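Local coordinates for 11S globulin subunit beta (Cucurbita maxima, PDB 2E9Q), which serves as a seed storage protein, a nutrient reservoir built as a hexamer whose subunits each consist of an acidic and a basic chain derived from one precursor, at residues 217-222 / 227-232; 83-88 / 174-179; 424-429 / 434-439; 323-328 / 405-410. All coordinates share one frame; numbering follows the deposited sequence. Where two conformers were deposited one is given.

In the fold
Each subunit pairs two cupin domains, and the four contacts come as matching pairs. Interactions 2 and 4 lie in the two beta-barrels, each between a strand of one sheet and a segment of the other sheet; their centres are 24 Å apart. They touch directly, Leu86 CD2 lying 3.8 Å from Ser323 O. Interactions 1 and 3 are helix pairs at opposite ends of the folded subunit, with centres about 75 Å apart. Between subunits they meet: the helix pair of interaction 1 packs on that of interaction 3 in a neighbouring subunit. Interaction 4 is closest to the magnesium site. Between nearest atoms, the Glu325 side chain is about 3 Å from that of Arg447 and about 6 Å from that of Lys387.

Interaction 1 of 4, residues 217-222 / 227-232; sequences FLEEAF and GLVRKL
The ring of Phe222 receives Leu232 over one face. Leu232 CD2 sits 4.1 Å above the ring plane, displaced toward the rim, and its nearest ring atom is Phe222 CE1. Phe210, from a neighbouring loop, meets the same ring with its plane turned by about 85°. The same CD2 methyl of Leu232 also serves a second partner, lying 3.9 Å from Leu218 CD1. The leucine side chain extends toward the first helix, its CG anti to the backbone N (chi1 -170°), and CD2 touches both.

Val229 fills the other part of the contact. Its CG2 branch does the touching, 4.1 Å from Leu218 CB and 3.5 Å from Glu219 CG. The Glu219 chain is extended and crosses Val229 at about a right angle, so it is the aliphatic part of this acid that packs. Phe213 also touches Leu218, and Ile224 touches Val229.

The second subunit also packs on this helix pair: Phe222 meets its Ala411, and Glu220 forms a salt bridge with its Arg388. The two short helical segments cross at 102°, with axes 9.6 Å apart at closest approach. These are two consecutive helices, joined by a short link and packed nearly perpendicular, in the helical extension of the N-terminal cupin domain at the subunit interface.

Interaction 2 of 4, residues 83-88 / 174-179; sequences APKLIF and LRKFYL
Ala83 and Leu174 make the apolar part: Ala83 CB meets the CD1 branch of Leu174 at 3.7 Å. The leucine's CB does not point at segment 83-88, but the end of its side chain comes nearer. Ala161, on strand 155-162, touches Leu174 as well, and Val159 and Ala161 of the same strand touch Lys85.

The polar part is a meeting of two lysines. Lys85 and Lys176 are both extended beyond CG, and they cross at about a right angle. Lys85 NZ comes against the chain of Lys176, 3.7 Å from its CD. The two ammonium groups are close, with Lys85 NZ 4.4 Å from Lys176 NZ.

A water molecule joins them. It accepts a bond from Lys85 NZ at 3.0 Å and another from Lys176 NZ at 3.1 Å. Lys176 NZ also gives a weak bond to Tyr178 OH, 3.3 Å away within its own segment. That hydroxyl has a further weak partner in Arg241.

The contact spans the N-terminal cupin barrel. Strand 85-91 belongs to one sheet, and strand 176-178 pairs with strand 74-81 of the other. Both lysines are buried. Such close like charges would probably disfavour full protonation of both amines, and the shared water, placed to accept from each, probably eases their repulsion.

Interaction 3 of 4, residues 424-429 / 434-439; sequences VLSNMY and EEAQRL
Two consecutive helices joined by a short link, 422-429 and 433-441, lie in the C-terminal half of the subunit, and this contact is between them. Ala436 is its centre. The CB of Ala436 points at the first helix and meets two neighbouring side chains there. Leu425 CB lies 4.0 Å away from it, a contact of one beta carbon with another. Ser426 OG comes to 3.9 Å from the same methyl group.

With CG opposite its own carbonyl carbon (chi1 -69°), Leu425 reaches past the methyl to the backbone and places CD1 4.0 Å from Ala436 O. The backbones are close, with the CA atoms of Ser426 and Ala436 5.8 Å apart.

Met417, on helix 416-419, covers Leu425, Tyr429 and Leu439 together. The third subunit borders the helix pair: Tyr429 OH bonds to Leu179 O of that subunit, and Asn427 OD1 to its Asp246 N.

The small side chain of Ala436 is consistent with the close backbone approach. Ser426 OG hydrogen-bonds to Leu422 O one turn earlier in its own helix, so its contact with the methyl is van der Waals only and costs no polar partner.

Interaction 4 of 4, residues 323-328 / 405-410; sequences SAERGV and AITNLL
Ser323 starts the contact, with its OG 3.7 Å from Ala405 N. The setting is the beta-barrel of the C-terminal cupin domain, where strand 323-329 of one sheet faces strand 407-409, which pairs with strand 334-340 of the other. The serine hydroxyl lies between its backbone N and carbonyl carbon (chi1 54°), which turns it to Ala405 N and to Asn402 O, its hydrogen-bond partner; the approach to Ala405 is packing. Ser323 OG is also 4.2 Å from Ala405 CB, which points toward the strand.

Two residues on, Glu325 points the same way. The segments diverge from Ser323 onward, and the long, extended Glu325 chain bridges the wider gap, crossing the side chain of Thr407 obliquely. The main partner of the acid is Arg447, which forms a salt bridge with Glu325 OE1. Lys400 is a long, weak ion partner of OE2. Arg447 is a magnesium-binding residue, and its side chain also touches Thr407. Glu325 probably helps to position Arg447 beside that site.

The third subunit packs on the second segment, its Pro101 against Ile406 and Asn408. Across the contact itself, the CG2 methyl of Thr407 rests 3.9 Å from Glu325 OE1.

Interaction 1 of 4, residues 217-222 / 227-232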
loop_
_atom_site.group_PDB
_atom_site.type_symbol
_atom_site.label_atom_id
_atom_site.label_comp_id
_atom_site.label_asym_id
_atom_site.label_seq_id
_atom_site.Cartn_x
_atom_site.Cartn_y
_atom_site.Cartn_z
ATOM N N PHE A 217 -22.625 5.032 31.416
ATOM C CA PHE A 217 -21.271 5.229 30.930
ATOM C C PHE A 217 -20.957 6.687 30.676
ATOM O O PHE A 217 -19.935 7.190 31.125
ATOM C CB PHE A 217 -21.053 4.424 29.654
ATOM C CG PHE A 217 -20.769 2.971 29.897
ATOM C CD1 PHE A 217 -20.990 2.401 31.148
ATOM C CD2 PHE A 217 -20.277 2.168 28.873
ATOM C CE1 PHE A 217 -20.725 1.060 31.376
ATOM C CE2 PHE A 217 -20.008 0.822 29.092
ATOM C CZ PHE A 217 -20.233 0.268 30.348
ATOM N N LEU A 218 -21.837 7.375 29.963
ATOM C CA LEU A 218 -21.590 8.774 29.667
ATOM C C LEU A 218 -21.653 9.676 30.897
ATOM O O LEU A 218 -21.020 10.733 30.928
ATOM C CB LEU A 218 -22.556 9.263 28.585
ATOM C CG LEU A 218 -22.400 8.528 27.246
ATOM C CD1 LEU A 218 -23.311 9.155 26.207
ATOM C CD2 LEU A 218 -20.952 8.589 26.785
ATOM N N GLU A 219 -22.414 9.262 31.906
ATOM C CA GLU A 219 -22.525 10.041 33.136
ATOM C C GLU A 219 -21.191 9.970 33.858
ATOM O O GLU A 219 -20.650 10.987 34.300
ATOM C CB GLU A 219 -23.626 9.475 34.032
ATOM C CG GLU A 219 -25.032 9.735 33.522
ATOM C CD GLU A 219 -26.081 8.928 34.261
ATOM O OE1 GLU A 219 -27.282 9.142 34.008
ATOM O OE2 GLU A 219 -25.704 8.072 35.090
ATOM N N GLU A 220 -20.663 8.757 33.969
ATOM C CA GLU A 220 -19.382 8.549 34.617
ATOM C C GLU A 220 -18.269 9.179 33.779
ATOM O O GLU A 220 -17.467 9.967 34.279
ATOM C CB GLU A 220 -19.120 7.060 34.775
ATOM C CG GLU A 220 -17.873 6.752 35.560
ATOM C CD GLU A 220 -17.584 5.276 35.614
ATOM O OE1 GLU A 220 -18.519 4.498 35.899
ATOM O OE2 GLU A 220 -16.420 4.895 35.379
ATOM N N ALA A 221 -18.237 8.834 32.496
ATOM C CA ALA A 221 -17.229 9.352 31.583
ATOM C C ALA A 221 -17.070 10.867 31.671
ATOM O O ALA A 221 -15.957 11.368 31.849
ATOM C CB ALA A 221 -17.567 8.952 30.155
ATOM N N PHE A 222 -18.172 11.599 31.551
ATOM C CA PHE A 222 -18.100 13.057 31.601
ATOM C C PHE A 222 -18.403 13.663 32.967
ATOM O O PHE A 222 -18.262 14.870 33.148
ATOM C CB PHE A 222 -19.055 13.679 30.581
ATOM C CG PHE A 222 -18.731 13.350 29.162
ATOM C CD1 PHE A 222 -18.949 12.072 28.663
ATOM C CD2 PHE A 222 -18.229 14.328 28.308
ATOM C CE1 PHE A 222 -18.677 11.776 27.339
ATOM C CE2 PHE A 222 -17.952 14.037 26.974
ATOM C CZ PHE A 222 -18.178 12.761 26.490
ATOM N N GLY A 227 -29.679 14.413 32.628
ATOM C CA GLY A 227 -30.180 15.602 31.970
ATOM C C GLY A 227 -29.239 16.027 30.860
ATOM O O GLY A 227 -29.676 16.372 29.758
ATOM N N LEU A 228 -27.941 16.002 31.150
ATOM C CA LEU A 228 -26.935 16.386 30.170
ATOM C C LEU A 228 -26.697 15.290 29.157
ATOM O O LEU A 228 -26.470 15.556 27.980
ATOM C CB LEU A 228 -25.616 16.726 30.856
ATOM C CG LEU A 228 -25.431 18.222 31.067
ATOM C CD1 LEU A 228 -24.061 18.496 31.684
ATOM C CD2 LEU A 228 -25.587 18.927 29.715
ATOM N N VAL A 229 -26.738 14.051 29.620
ATOM C CA VAL A 229 -26.533 12.936 28.726
ATOM C C VAL A 229 -27.505 13.004 27.561
ATOM O O VAL A 229 -27.104 12.829 26.416
ATOM C CB VAL A 229 -26.714 11.605 29.447
ATOM C CG1 VAL A 229 -26.724 10.476 28.439
ATOM C CG2 VAL A 229 -25.577 11.405 30.444
ATOM N N ARG A 230 -28.773 13.291 27.835
ATOM C CA ARG A 230 -29.747 13.346 26.753
ATOM C C ARG A 230 -29.461 14.487 25.781
ATOM O O ARG A 230 -29.729 14.381 24.581
ATOM C CB ARG A 230 -31.173 13.457 27.299
ATOM C CG ARG A 230 -32.204 13.153 26.227
ATOM C CD ARG A 230 -33.572 12.803 26.792
ATOM N NE ARG A 230 -34.323 11.985 25.839
ATOM C CZ ARG A 230 -35.573 11.568 26.013
ATOM N NH1 ARG A 230 -36.247 11.891 27.111
ATOM N NH2 ARG A 230 -36.146 10.811 25.087
ATOM N N LYS A 231 -28.916 15.579 26.296
ATOM C CA LYS A 231 -28.573 16.705 25.442
ATOM C C LYS A 231 -27.425 16.261 24.534
ATOM O O LYS A 231 -27.381 16.579 23.345
ATOM C CB LYS A 231 -28.131 17.888 26.298
ATOM C CG LYS A 231 -29.272 18.667 26.937
ATOM C CD LYS A 231 -29.975 19.535 25.903
ATOM C CE LYS A 231 -30.899 20.547 26.557
ATOM N NZ LYS A 231 -31.385 21.563 25.577
ATOM N N LEU A 232 -26.507 15.506 25.122
ATOM C CA LEU A 232 -25.347 14.992 24.418
ATOM C C LEU A 232 -25.805 14.090 23.276
ATOM O O LEU A 232 -25.428 14.291 22.123
ATOM C CB LEU A 232 -24.484 14.204 25.398
ATOM C CG LEU A 232 -23.088 13.750 24.988
ATOM C CD1 LEU A 232 -22.252 14.961 24.590
ATOM C CD2 LEU A 232 -22.452 12.999 26.153
#

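Interaction 2 of 4, residues 83-88 / 174-179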
loop_
_atom_site.group_PDB
_atom_site.type_symbol
_atom_site.label_atom_id
_atom_site.label_comp_id
_atom_site.label_asym_id
_atom_site.label_seq_id
_atom_site.Cartn_x
_atom_site.Cartn_y
_atom_site.Cartn_z
ATOM N N ALA A 83 -11.446 8.669 6.071
ATOM C CA ALA A 83 -10.680 9.028 4.890
ATOM C C ALA A 83 -10.186 10.470 4.937
ATOM O O ALA A 83 -10.843 11.334 5.508
ATOM C CB ALA A 83 -11.533 8.812 3.641
ATOM N N PRO A 84 -9.013 10.740 4.338
ATOM C CA PRO A 84 -8.434 12.089 4.304
ATOM C C PRO A 84 -9.287 12.939 3.359
ATOM O O PRO A 84 -9.871 12.419 2.391
ATOM C CB PRO A 84 -7.042 11.867 3.712
ATOM C CG PRO A 84 -6.800 10.395 3.844
ATOM C CD PRO A 84 -8.148 9.790 3.623
ATOM N N LYS A 85 -9.331 14.242 3.616
ATOM C CA LYS A 85 -10.118 15.140 2.791
ATOM C C LYS A 85 -9.425 16.441 2.446
ATOM O O LYS A 85 -8.577 16.951 3.192
ATOM C CB LYS A 85 -11.429 15.509 3.498
ATOM C CG LYS A 85 -12.424 14.383 3.688
ATOM C CD LYS A 85 -13.538 14.843 4.622
ATOM C CE LYS A 85 -14.592 13.767 4.822
ATOM N NZ LYS A 85 -15.760 14.284 5.592
ATOM N N LEU A 86 -9.817 16.975 1.304
ATOM C CA LEU A 86 -9.350 18.248 0.836
ATOM C C LEU A 86 -10.682 18.953 0.661
ATOM O O LEU A 86 -11.677 18.328 0.275
ATOM C CB LEU A 86 -8.624 18.109 -0.493
ATOM C CG LEU A 86 -7.117 18.356 -0.495
ATOM C CD1 LEU A 86 -6.471 18.047 0.843
ATOM C CD2 LEU A 86 -6.530 17.530 -1.601
ATOM N N ILE A 87 -10.711 20.242 0.965
ATOM C CA ILE A 87 -11.939 21.010 0.859
ATOM C C ILE A 87 -11.648 22.319 0.181
ATOM O O ILE A 87 -10.894 23.143 0.708
ATOM C CB ILE A 87 -12.517 21.294 2.245
ATOM C CG1 ILE A 87 -12.909 19.980 2.911
ATOM C CG2 ILE A 87 -13.687 22.242 2.135
ATOM C CD1 ILE A 87 -13.545 20.132 4.282
ATOM N N PHE A 88 -12.223 22.512 -0.997
ATOM C CA PHE A 88 -12.013 23.752 -1.709
ATOM C C PHE A 88 -13.146 24.704 -1.369
ATOM O O PHE A 88 -14.316 24.345 -1.496
ATOM C CB PHE A 88 -11.978 23.524 -3.212
ATOM C CG PHE A 88 -11.769 24.778 -4.004
ATOM C CD1 PHE A 88 -10.532 25.417 -4.008
ATOM C CD2 PHE A 88 -12.807 25.324 -4.751
ATOM C CE1 PHE A 88 -10.327 26.582 -4.748
ATOM C CE2 PHE A 88 -12.615 26.484 -5.491
ATOM C CZ PHE A 88 -11.365 27.115 -5.488
ATOM N N LEU A 174 -16.919 5.551 2.686
ATOM C CA LEU A 174 -16.799 6.729 3.525
ATOM C C LEU A 174 -17.720 6.724 4.753
ATOM O O LEU A 174 -18.925 6.479 4.655
ATOM C CB LEU A 174 -17.047 7.966 2.661
ATOM C CG LEU A 174 -16.694 9.334 3.237
ATOM C CD1 LEU A 174 -15.242 9.329 3.652
ATOM C CD2 LEU A 174 -16.960 10.412 2.195
ATOM N N ARG A 175 -17.129 6.985 5.914
ATOM C CA ARG A 175 -17.856 7.012 7.175
ATOM C C ARG A 175 -17.527 8.315 7.909
ATOM O O ARG A 175 -16.360 8.671 8.060
ATOM C CB ARG A 175 -17.441 5.821 8.049
ATOM C CG ARG A 175 -17.619 4.449 7.408
ATOM C CD ARG A 175 -17.235 3.335 8.373
ATOM N NE ARG A 175 -17.596 2.002 7.889
ATOM C CZ ARG A 175 -17.085 1.427 6.805
ATOM N NH1 ARG A 175 -16.179 2.063 6.072
ATOM N NH2 ARG A 175 -17.478 0.207 6.454
ATOM N N LYS A 176 -18.542 9.042 8.359
ATOM C CA LYS A 176 -18.262 10.250 9.113
ATOM C C LYS A 176 -18.902 10.155 10.494
ATOM O O LYS A 176 -20.110 9.970 10.625
ATOM C CB LYS A 176 -18.728 11.510 8.374
ATOM C CG LYS A 176 -18.216 12.772 9.065
ATOM C CD LYS A 176 -18.353 14.042 8.261
ATOM C CE LYS A 176 -18.030 15.244 9.157
ATOM N NZ LYS A 176 -18.157 16.537 8.463
ATOM N N PHE A 177 -18.063 10.255 11.521
ATOM C CA PHE A 177 -18.481 10.177 12.923
ATOM C C PHE A 177 -18.709 11.578 13.496
ATOM O O PHE A 177 -17.752 12.328 13.728
ATOM C CB PHE A 177 -17.406 9.466 13.769
ATOM C CG PHE A 177 -17.049 8.086 13.281
ATOM C CD1 PHE A 177 -16.359 7.909 12.085
ATOM C CD2 PHE A 177 -17.419 6.961 14.008
ATOM C CE1 PHE A 177 -16.045 6.625 11.617
ATOM C CE2 PHE A 177 -17.107 5.669 13.543
ATOM C CZ PHE A 177 -16.421 5.510 12.347
ATOM N N TYR A 178 -19.970 11.918 13.739
ATOM C CA TYR A 178 -20.328 13.221 14.282
ATOM C C TYR A 178 -20.331 13.228 15.802
ATOM O O TYR A 178 -20.809 12.284 16.437
ATOM C CB TYR A 178 -21.712 13.658 13.763
ATOM C CG TYR A 178 -21.674 14.243 12.375
ATOM C CD1 TYR A 178 -21.815 13.441 11.237
ATOM C CD2 TYR A 178 -21.442 15.602 12.196
ATOM C CE1 TYR A 178 -21.721 13.994 9.951
ATOM C CE2 TYR A 178 -21.344 16.159 10.927
ATOM C CZ TYR A 178 -21.483 15.360 9.812
ATOM O OH TYR A 178 -21.371 15.961 8.578
ATOM N N LEU A 179 -19.794 14.297 16.385
ATOM C CA LEU A 179 -19.749 14.419 17.840
ATOM C C LEU A 179 -21.049 14.983 18.414
ATOM O O LEU A 179 -21.350 14.775 19.587
ATOM C CB LEU A 179 -18.586 15.312 18.274
ATOM C CG LEU A 179 -17.158 14.958 17.831
ATOM C CD1 LEU A 179 -16.177 15.662 18.755
ATOM C CD2 LEU A 179 -16.930 13.469 17.891
HETATM O O HOH W 1 -16.913 17.075 5.620
#

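Interaction 3 of 4, residues 424-429 / 434-439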
loop_
_atom_site.group_PDB
_atom_site.type_symbol
_atom_site.label_atom_id
_atom_site.label_comp_id
_atom_site.label_asym_id
_atom_site.label_seq_id
_atom_site.Cartn_x
_atom_site.Cartn_y
_atom_site.Cartn_z
ATOM N N VAL A 424 12.623 9.634 -35.469
ATOM C CA VAL A 424 11.649 8.775 -34.798
ATOM C C VAL A 424 10.227 9.185 -35.176
ATOM O O VAL A 424 9.383 8.343 -35.479
ATOM C CB VAL A 424 11.829 8.845 -33.257
ATOM C CG1 VAL A 424 10.861 7.913 -32.565
ATOM C CG2 VAL A 424 13.257 8.470 -32.890
ATOM N N LEU A 425 9.965 10.483 -35.169
ATOM C CA LEU A 425 8.648 10.989 -35.525
ATOM C C LEU A 425 8.292 10.597 -36.955
ATOM O O LEU A 425 7.158 10.204 -37.234
ATOM C CB LEU A 425 8.625 12.506 -35.400
ATOM C CG LEU A 425 8.722 13.057 -33.984
ATOM C CD1 LEU A 425 9.192 14.503 -34.021
ATOM C CD2 LEU A 425 7.362 12.945 -33.314
ATOM N N SER A 426 9.262 10.713 -37.860
ATOM C CA SER A 426 9.044 10.377 -39.266
ATOM C C SER A 426 8.529 8.960 -39.436
ATOM O O SER A 426 7.438 8.738 -39.966
ATOM C CB SER A 426 10.340 10.534 -40.061
ATOM O OG SER A 426 10.646 11.900 -40.238
ATOM N N ASN A 427 9.333 8.006 -38.992
ATOM C CA ASN A 427 8.974 6.609 -39.086
ATOM C C ASN A 427 7.688 6.318 -38.319
ATOM O O ASN A 427 6.902 5.466 -38.727
ATOM C CB ASN A 427 10.129 5.750 -38.569
ATOM C CG ASN A 427 11.292 5.714 -39.540
ATOM O OD1 ASN A 427 11.224 5.052 -40.575
ATOM N ND2 ASN A 427 12.360 6.442 -39.224
ATOM N N MET A 428 7.476 7.039 -37.220
ATOM C CA MET A 428 6.284 6.871 -36.389
ATOM C C MET A 428 4.999 7.213 -37.123
ATOM O O MET A 428 4.083 6.398 -37.209
ATOM C CB MET A 428 6.360 7.765 -35.138
ATOM C CG MET A 428 7.100 7.176 -33.949
ATOM S SD MET A 428 7.404 8.408 -32.626
ATOM C CE MET A 428 5.715 8.870 -32.140
ATOM N N TYR A 429 4.936 8.440 -37.629
ATOM C CA TYR A 429 3.754 8.932 -38.319
ATOM C C TYR A 429 3.769 8.837 -39.839
ATOM O O TYR A 429 2.923 9.430 -40.501
ATOM C CB TYR A 429 3.504 10.376 -37.895
ATOM C CG TYR A 429 3.224 10.489 -36.419
ATOM C CD1 TYR A 429 4.049 11.245 -35.584
ATOM C CD2 TYR A 429 2.159 9.802 -35.848
ATOM C CE1 TYR A 429 3.822 11.306 -34.214
ATOM C CE2 TYR A 429 1.920 9.855 -34.487
ATOM C CZ TYR A 429 2.756 10.606 -33.672
ATOM O OH TYR A 429 2.528 10.634 -32.320
ATOM N N GLU A 434 10.403 17.235 -42.680
ATOM C CA GLU A 434 9.819 18.573 -42.716
ATOM C C GLU A 434 8.513 18.613 -41.936
ATOM O O GLU A 434 8.306 19.475 -41.078
ATOM C CB GLU A 434 9.545 19.007 -44.158
ATOM C CG GLU A 434 9.323 20.512 -44.302
ATOM C CD GLU A 434 8.446 20.872 -45.490
ATOM O OE1 GLU A 434 8.474 22.050 -45.921
ATOM O OE2 GLU A 434 7.717 19.981 -45.983
ATOM N N GLU A 435 7.630 17.675 -42.251
ATOM C CA GLU A 435 6.336 17.583 -41.585
ATOM C C GLU A 435 6.568 17.255 -40.115
ATOM O O GLU A 435 5.892 17.779 -39.231
ATOM C CB GLU A 435 5.494 16.482 -42.232
ATOM C CG GLU A 435 5.532 16.466 -43.757
ATOM C CD GLU A 435 4.716 15.325 -44.339
ATOM O OE1 GLU A 435 3.470 15.371 -44.231
ATOM O OE2 GLU A 435 5.322 14.375 -44.892
ATOM N N ALA A 436 7.531 16.379 -39.860
ATOM C CA ALA A 436 7.853 15.997 -38.494
ATOM C C ALA A 436 8.304 17.242 -37.741
ATOM O O ALA A 436 8.054 17.386 -36.545
ATOM C CB ALA A 436 8.960 14.947 -38.490
ATOM N N GLN A 437 8.964 18.147 -38.459
ATOM C CA GLN A 437 9.451 19.380 -37.863
ATOM C C GLN A 437 8.267 20.259 -37.516
ATOM O O GLN A 437 8.197 20.813 -36.423
ATOM C CB GLN A 437 10.367 20.118 -38.836
ATOM C CG GLN A 437 11.285 21.110 -38.158
ATOM C CD GLN A 437 12.149 21.860 -39.143
ATOM O OE1 GLN A 437 13.207 22.376 -38.788
ATOM N NE2 GLN A 437 11.697 21.937 -40.387
ATOM N N ARG A 438 7.334 20.379 -38.453
ATOM C CA ARG A 438 6.138 21.188 -38.238
ATOM C C ARG A 438 5.295 20.588 -37.114
ATOM O O ARG A 438 4.632 21.300 -36.361
ATOM C CB ARG A 438 5.321 21.267 -39.539
ATOM C CG ARG A 438 3.903 21.825 -39.374
ATOM C CD ARG A 438 3.489 22.709 -40.565
ATOM N NE ARG A 438 3.433 22.001 -41.847
ATOM C CZ ARG A 438 2.425 21.226 -42.242
ATOM N NH1 ARG A 438 1.366 21.050 -41.460
ATOM N NH2 ARG A 438 2.474 20.627 -43.428
ATOM N N LEU A 439 5.342 19.269 -36.997
ATOM C CA LEU A 439 4.575 18.572 -35.978
ATOM C C LEU A 439 5.106 18.860 -34.571
ATOM O O LEU A 439 4.342 19.261 -33.689
ATOM C CB LEU A 439 4.610 17.065 -36.261
ATOM C CG LEU A 439 3.678 16.125 -35.491
ATOM C CD1 LEU A 439 4.125 16.003 -34.048
ATOM C CD2 LEU A 439 2.251 16.645 -35.588
#

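Interaction 4 of 4, residues 323-328 / 405-410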
loop_
_atom_site.group_PDB
_atom_site.type_symbol
_atom_site.label_atom_id
_atom_site.label_comp_id
_atom_site.label_asym_id
_atom_site.label_seq_id
_atom_site.Cartn_x
_atom_site.Cartn_y
_atom_site.Cartn_z
ATOM N N SER A 323 -3.402 16.092 -3.499
ATOM C CA SER A 323 -3.001 17.411 -3.970
ATOM C C SER A 323 -4.108 17.956 -4.872
ATOM O O SER A 323 -5.086 17.253 -5.137
ATOM C CB SER A 323 -1.637 17.363 -4.688
ATOM O OG SER A 323 -1.580 16.425 -5.745
ATOM N N ALA A 324 -3.978 19.211 -5.301
ATOM C CA ALA A 324 -4.994 19.838 -6.138
ATOM C C ALA A 324 -4.439 20.890 -7.079
ATOM O O ALA A 324 -3.367 21.462 -6.844
ATOM C CB ALA A 324 -6.071 20.464 -5.266
ATOM N N GLU A 325 -5.197 21.140 -8.140
ATOM C CA GLU A 325 -4.859 22.128 -9.155
ATOM C C GLU A 325 -6.139 22.925 -9.388
ATOM O O GLU A 325 -7.222 22.341 -9.534
ATOM C CB GLU A 325 -4.441 21.454 -10.468
ATOM C CG GLU A 325 -3.066 20.781 -10.469
ATOM C CD GLU A 325 -2.710 20.189 -11.830
ATOM O OE1 GLU A 325 -1.518 19.918 -12.092
ATOM O OE2 GLU A 325 -3.633 19.987 -12.645
ATOM N N ARG A 326 -6.020 24.250 -9.408
ATOM C CA ARG A 326 -7.162 25.122 -9.635
ATOM C C ARG A 326 -6.897 25.790 -10.972
ATOM O O ARG A 326 -5.948 26.561 -11.111
ATOM C CB ARG A 326 -7.266 26.166 -8.516
ATOM C CG ARG A 326 -8.625 26.871 -8.403
ATOM C CD ARG A 326 -8.798 27.987 -9.432
ATOM N NE ARG A 326 -9.983 28.795 -9.145
ATOM C CZ ARG A 326 -11.230 28.446 -9.458
ATOM N NH1 ARG A 326 -12.246 29.245 -9.142
ATOM N NH2 ARG A 326 -11.461 27.310 -10.109
ATOM N N GLY A 327 -7.738 25.488 -11.955
ATOM C CA GLY A 327 -7.545 26.041 -13.280
ATOM C C GLY A 327 -8.509 27.127 -13.689
ATOM O O GLY A 327 -9.631 27.226 -13.194
ATOM N N VAL A 328 -8.055 27.958 -14.613
ATOM C CA VAL A 328 -8.875 29.040 -15.118
ATOM C C VAL A 328 -8.591 29.176 -16.599
ATOM O O VAL A 328 -7.457 29.426 -17.000
ATOM C CB VAL A 328 -8.553 30.378 -14.407
ATOM C CG1 VAL A 328 -9.245 31.530 -15.130
ATOM C CG2 VAL A 328 -9.009 30.325 -12.967
ATOM N N ALA A 405 0.934 15.231 -8.200
ATOM C CA ALA A 405 0.479 14.868 -9.540
ATOM C C ALA A 405 1.385 15.410 -10.642
ATOM O O ALA A 405 1.656 16.602 -10.713
ATOM C CB ALA A 405 -0.944 15.365 -9.755
ATOM N N ILE A 406 1.844 14.528 -11.512
ATOM C CA ILE A 406 2.709 14.935 -12.605
ATOM C C ILE A 406 1.985 14.806 -13.939
ATOM O O ILE A 406 1.494 13.722 -14.287
ATOM C CB ILE A 406 3.955 14.058 -12.682
ATOM C CG1 ILE A 406 4.708 14.092 -11.354
ATOM C CG2 ILE A 406 4.825 14.521 -13.849
ATOM C CD1 ILE A 406 5.759 12.992 -11.219
ATOM N N THR A 407 1.923 15.903 -14.688
ATOM C CA THR A 407 1.267 15.874 -15.983
ATOM C C THR A 407 2.268 15.965 -17.134
ATOM O O THR A 407 3.154 16.830 -17.144
ATOM C CB THR A 407 0.234 17.014 -16.131
ATOM O OG1 THR A 407 0.531 17.780 -17.307
ATOM C CG2 THR A 407 0.251 17.915 -14.923
ATOM N N ASN A 408 2.135 15.046 -18.085
ATOM C CA ASN A 408 2.984 15.029 -19.265
ATOM C C ASN A 408 2.187 15.629 -20.416
ATOM O O ASN A 408 1.048 15.221 -20.673
ATOM C CB ASN A 408 3.390 13.598 -19.632
ATOM C CG ASN A 408 4.637 13.146 -18.923
ATOM O OD1 ASN A 408 5.189 12.088 -19.227
ATOM N ND2 ASN A 408 5.095 13.945 -17.965
ATOM N N LEU A 409 2.776 16.599 -21.103
ATOM C CA LEU A 409 2.106 17.227 -22.230
ATOM C C LEU A 409 2.448 16.485 -23.508
ATOM O O LEU A 409 3.554 15.967 -23.658
ATOM C CB LEU A 409 2.530 18.690 -22.356
ATOM C CG LEU A 409 1.974 19.649 -21.303
ATOM C CD1 LEU A 409 2.471 19.250 -19.922
ATOM C CD2 LEU A 409 2.415 21.069 -21.639
ATOM N N LEU A 410 1.496 16.420 -24.428
ATOM C CA LEU A 410 1.743 15.725 -25.682
ATOM C C LEU A 410 2.372 16.649 -26.707
ATOM O O LEU A 410 3.186 16.207 -27.520
ATOM C CB LEU A 410 0.450 15.120 -26.242
ATOM C CG LEU A 410 -0.053 13.832 -25.581
ATOM C CD1 LEU A 410 1.118 12.874 -25.397
ATOM C CD2 LEU A 410 -0.685 14.138 -24.242
#